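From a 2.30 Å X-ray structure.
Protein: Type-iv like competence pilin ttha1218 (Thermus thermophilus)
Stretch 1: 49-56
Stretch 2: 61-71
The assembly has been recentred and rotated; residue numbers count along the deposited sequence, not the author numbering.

Stretch 1, residues 49-56: AIPCNVAQ
Stretch 2 (61-71) ACPTAGDVRAF

Residues 49-54 form an extended strand that lies between two parts of the second stretch. Ala70 and Phe71 run antiparallel to it along one edge, Ala61 runs antiparallel along the other, and residues 62-69 loop between them. Together the stretches bury 788 Å².

Cys52 is paired with Ala70 (CA-CA 5.1 Å). Cys52 N donates to Ala70 O at 2.7 Å, while Cys52 O accepts from Arg69 N at 2.8 Å and from Ala70 N at 3.2 Å; Arg69, at phi/psi -112/-7, interrupts the extended backbone just before the strand. Pro51 faces Phe71 as a non-hydrogen-bonded pair, CA-CA 4.6 Å, a site that suits a residue without an amide hydrogen. Asn53 pairs with Ala61 (CA-CA 5.0 Å), Asn53 N donating to Ala61 O at 2.9 Å and Ala61 N to Asn53 O at 3.0 Å. Further back, Pro51 O receives a weak hydrogen bond from Thr64 N, 3.1 Å, and a CA-H...O contact from Pro63 CA, 3.3 Å. Pro63 follows a cis peptide bond.

A disulfide ties the strand covalently to the segment that carries Ala61. Cys52 (chi1 -57°, m) and Cys62 (chi1 -48°, m) join SG to SG at 2.0 Å with chi3 111°, their CA atoms 4.4 Å apart. Cys52 is buried, and its CB rests 4.4 Å from Ala70 CB on the same face of the sheet. The small methyl of Ala70 also receives Val54, whose CG2 (chi1 170°, t) comes within 4.0 Å of Ala70 CB.

Pro51 and Phe71 share the other face. The Pro51 ring, C-gamma endo, is a compact bump that touches two apolar side chains: its CB lies 3.6 Å from Val68 CG2 (chi1 177°, t) and 4.2 Å from Phe71 CE1. Phe71, at chi1 -68° (m) and chi2 -81°, is buried and broad enough for CD1 also to meet Ala49 CB at 4.1 Å. Ile50 (chi1 -62°, m; chi2 98°) sets CG2 3.9 Å from Pro63 CB and 4.2 Å from Cys62 CB.

Thr64 (chi1 -177°, t) shapes the turn: OG1 donates to Asp67 O at 2.8 Å and accepts from Gly66 N at 2.7 Å, while standing 3.3 Å from Asn53 CB. Asn53 (chi1 -150°, t) turns OD1 back to accept from Val54 N at 2.8 Å. A water accepts from Ala65 N at 3.1 Å and, weakly, from Asn53 ND2 at 3.4 Å. The long Arg69 chain (chi1 -62°, m) reaches along the strand, bringing NH2 3.7 Å from Val54 CG1.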

# COMPACT_ATOMS: atom_id res chain seq x y z
N ALA A 49 2.83 -0.97 4.55
CA ALA A 49 2.69 0.40 4.11
C ALA A 49 3.78 1.27 4.73
O ALA A 49 3.81 1.49 5.92
CB ALA A 49 1.32 0.95 4.50
N ILE A 50 4.66 1.80 3.89
CA ILE A 50 5.74 2.67 4.34
C ILE A 50 5.35 4.13 4.12
O ILE A 50 5.13 4.55 2.99
CB ILE A 50 7.02 2.35 3.54
CG1 ILE A 50 7.46 0.90 3.79
CG2 ILE A 50 8.14 3.33 3.85
CD1 ILE A 50 7.03 -0.08 2.72
N PRO A 51 5.31 4.93 5.19
CA PRO A 51 5.02 6.36 4.95
C PRO A 51 6.10 7.03 4.09
O PRO A 51 7.29 6.76 4.27
CB PRO A 51 5.03 6.95 6.37
CG PRO A 51 5.95 6.06 7.14
CD PRO A 51 5.74 4.67 6.57
N CYS A 52 5.66 7.87 3.14
CA CYS A 52 6.57 8.58 2.23
C CYS A 52 6.31 10.08 2.26
O CYS A 52 5.16 10.52 2.42
CB CYS A 52 6.41 8.13 0.79
SG CYS A 52 6.64 6.37 0.49
N ASN A 53 7.38 10.85 2.11
CA ASN A 53 7.22 12.26 1.82
C ASN A 53 7.06 12.46 0.33
O ASN A 53 7.44 11.60 -0.49
CB ASN A 53 8.43 13.06 2.30
CG ASN A 53 8.06 14.48 2.71
OD1 ASN A 53 6.96 14.98 2.43
ND2 ASN A 53 8.97 15.12 3.41
N VAL A 54 6.50 13.60 -0.02
CA VAL A 54 6.36 14.01 -1.43
C VAL A 54 6.90 15.41 -1.60
O VAL A 54 6.38 16.33 -1.00
CB VAL A 54 4.88 13.99 -1.86
CG1 VAL A 54 4.71 14.64 -3.23
CG2 VAL A 54 4.36 12.56 -1.87
N ALA A 55 7.95 15.57 -2.40
CA ALA A 55 8.54 16.91 -2.58
C ALA A 55 7.60 17.83 -3.36
O ALA A 55 6.62 17.38 -3.96
CB ALA A 55 9.90 16.83 -3.27
N GLN A 56 7.89 19.13 -3.35
CA GLN A 56 7.11 20.09 -4.13
C GLN A 56 7.09 19.74 -5.62
O GLN A 56 6.12 20.05 -6.31
CB GLN A 56 7.63 21.52 -3.93
CG GLN A 56 7.10 22.15 -2.66
CD GLN A 56 7.53 23.60 -2.50
OE1 GLN A 56 8.38 24.09 -3.25
NE2 GLN A 56 6.94 24.29 -1.53
N ALA A 61 10.12 10.33 -1.14
CA ALA A 61 11.13 9.87 -0.19
C ALA A 61 10.50 8.82 0.73
O ALA A 61 9.64 9.14 1.54
CB ALA A 61 11.65 11.05 0.62
N CYS A 62 10.89 7.55 0.56
CA CYS A 62 10.36 6.45 1.37
C CYS A 62 11.50 5.70 2.08
O CYS A 62 12.42 5.21 1.41
CB CYS A 62 9.55 5.48 0.50
SG CYS A 62 8.35 6.27 -0.62
N PRO A 63 11.47 5.62 3.42
CA PRO A 63 10.51 6.24 4.31
C PRO A 63 10.70 7.75 4.40
O PRO A 63 11.70 8.27 3.91
CB PRO A 63 10.80 5.60 5.68
CG PRO A 63 11.65 4.40 5.40
CD PRO A 63 12.42 4.77 4.16
N THR A 64 9.75 8.43 5.01
CA THR A 64 9.83 9.87 5.13
C THR A 64 10.68 10.24 6.32
O THR A 64 10.66 9.56 7.33
CB THR A 64 8.46 10.53 5.31
OG1 THR A 64 8.63 11.94 5.36
CG2 THR A 64 7.76 10.05 6.63
N ALA A 65 11.41 11.35 6.18
CA ALA A 65 12.05 11.99 7.31
C ALA A 65 11.11 13.01 7.97
O ALA A 65 11.45 13.57 9.02
CB ALA A 65 13.34 12.66 6.86
N GLY A 66 9.95 13.26 7.37
CA GLY A 66 9.03 14.28 7.88
C GLY A 66 7.58 13.94 7.61
O GLY A 66 7.09 12.91 8.07
N ASP A 67 6.90 14.81 6.85
CA ASP A 67 5.47 14.66 6.60
C ASP A 67 5.17 13.37 5.86
O ASP A 67 5.98 12.89 5.06
CB ASP A 67 4.91 15.81 5.76
CG ASP A 67 5.21 17.15 6.35
OD1 ASP A 67 4.79 17.39 7.51
OD2 ASP A 67 5.86 17.96 5.66
N VAL A 68 4.01 12.81 6.14
CA VAL A 68 3.54 11.65 5.45
C VAL A 68 2.56 12.17 4.41
O VAL A 68 1.49 12.64 4.74
CB VAL A 68 2.88 10.65 6.42
CG1 VAL A 68 2.32 9.46 5.68
CG2 VAL A 68 3.89 10.19 7.46
N ARG A 69 2.97 12.15 3.14
CA ARG A 69 2.10 12.62 2.07
C ARG A 69 1.65 11.49 1.16
O ARG A 69 0.80 11.70 0.30
CB ARG A 69 2.77 13.74 1.26
CG ARG A 69 3.08 14.99 2.09
CD ARG A 69 2.53 16.27 1.47
NE ARG A 69 3.06 16.53 0.13
CZ ARG A 69 2.79 17.60 -0.62
NH1 ARG A 69 1.97 18.55 -0.18
NH2 ARG A 69 3.34 17.72 -1.82
N ALA A 70 2.20 10.29 1.35
CA ALA A 70 1.82 9.14 0.56
C ALA A 70 2.32 7.90 1.26
O ALA A 70 3.14 8.00 2.17
CB ALA A 70 2.43 9.24 -0.83
N PHE A 71 1.83 6.73 0.83
CA PHE A 71 2.33 5.45 1.33
C PHE A 71 2.80 4.61 0.17
O PHE A 71 2.11 4.50 -0.83
CB PHE A 71 1.25 4.64 2.05
CG PHE A 71 0.80 5.24 3.34
CD1 PHE A 71 1.55 5.04 4.50
CD2 PHE A 71 -0.38 5.97 3.41
CE1 PHE A 71 1.15 5.59 5.70
CE2 PHE A 71 -0.80 6.49 4.62
CZ PHE A 71 -0.02 6.32 5.76
O HOH W 1 11.82 13.34 3.84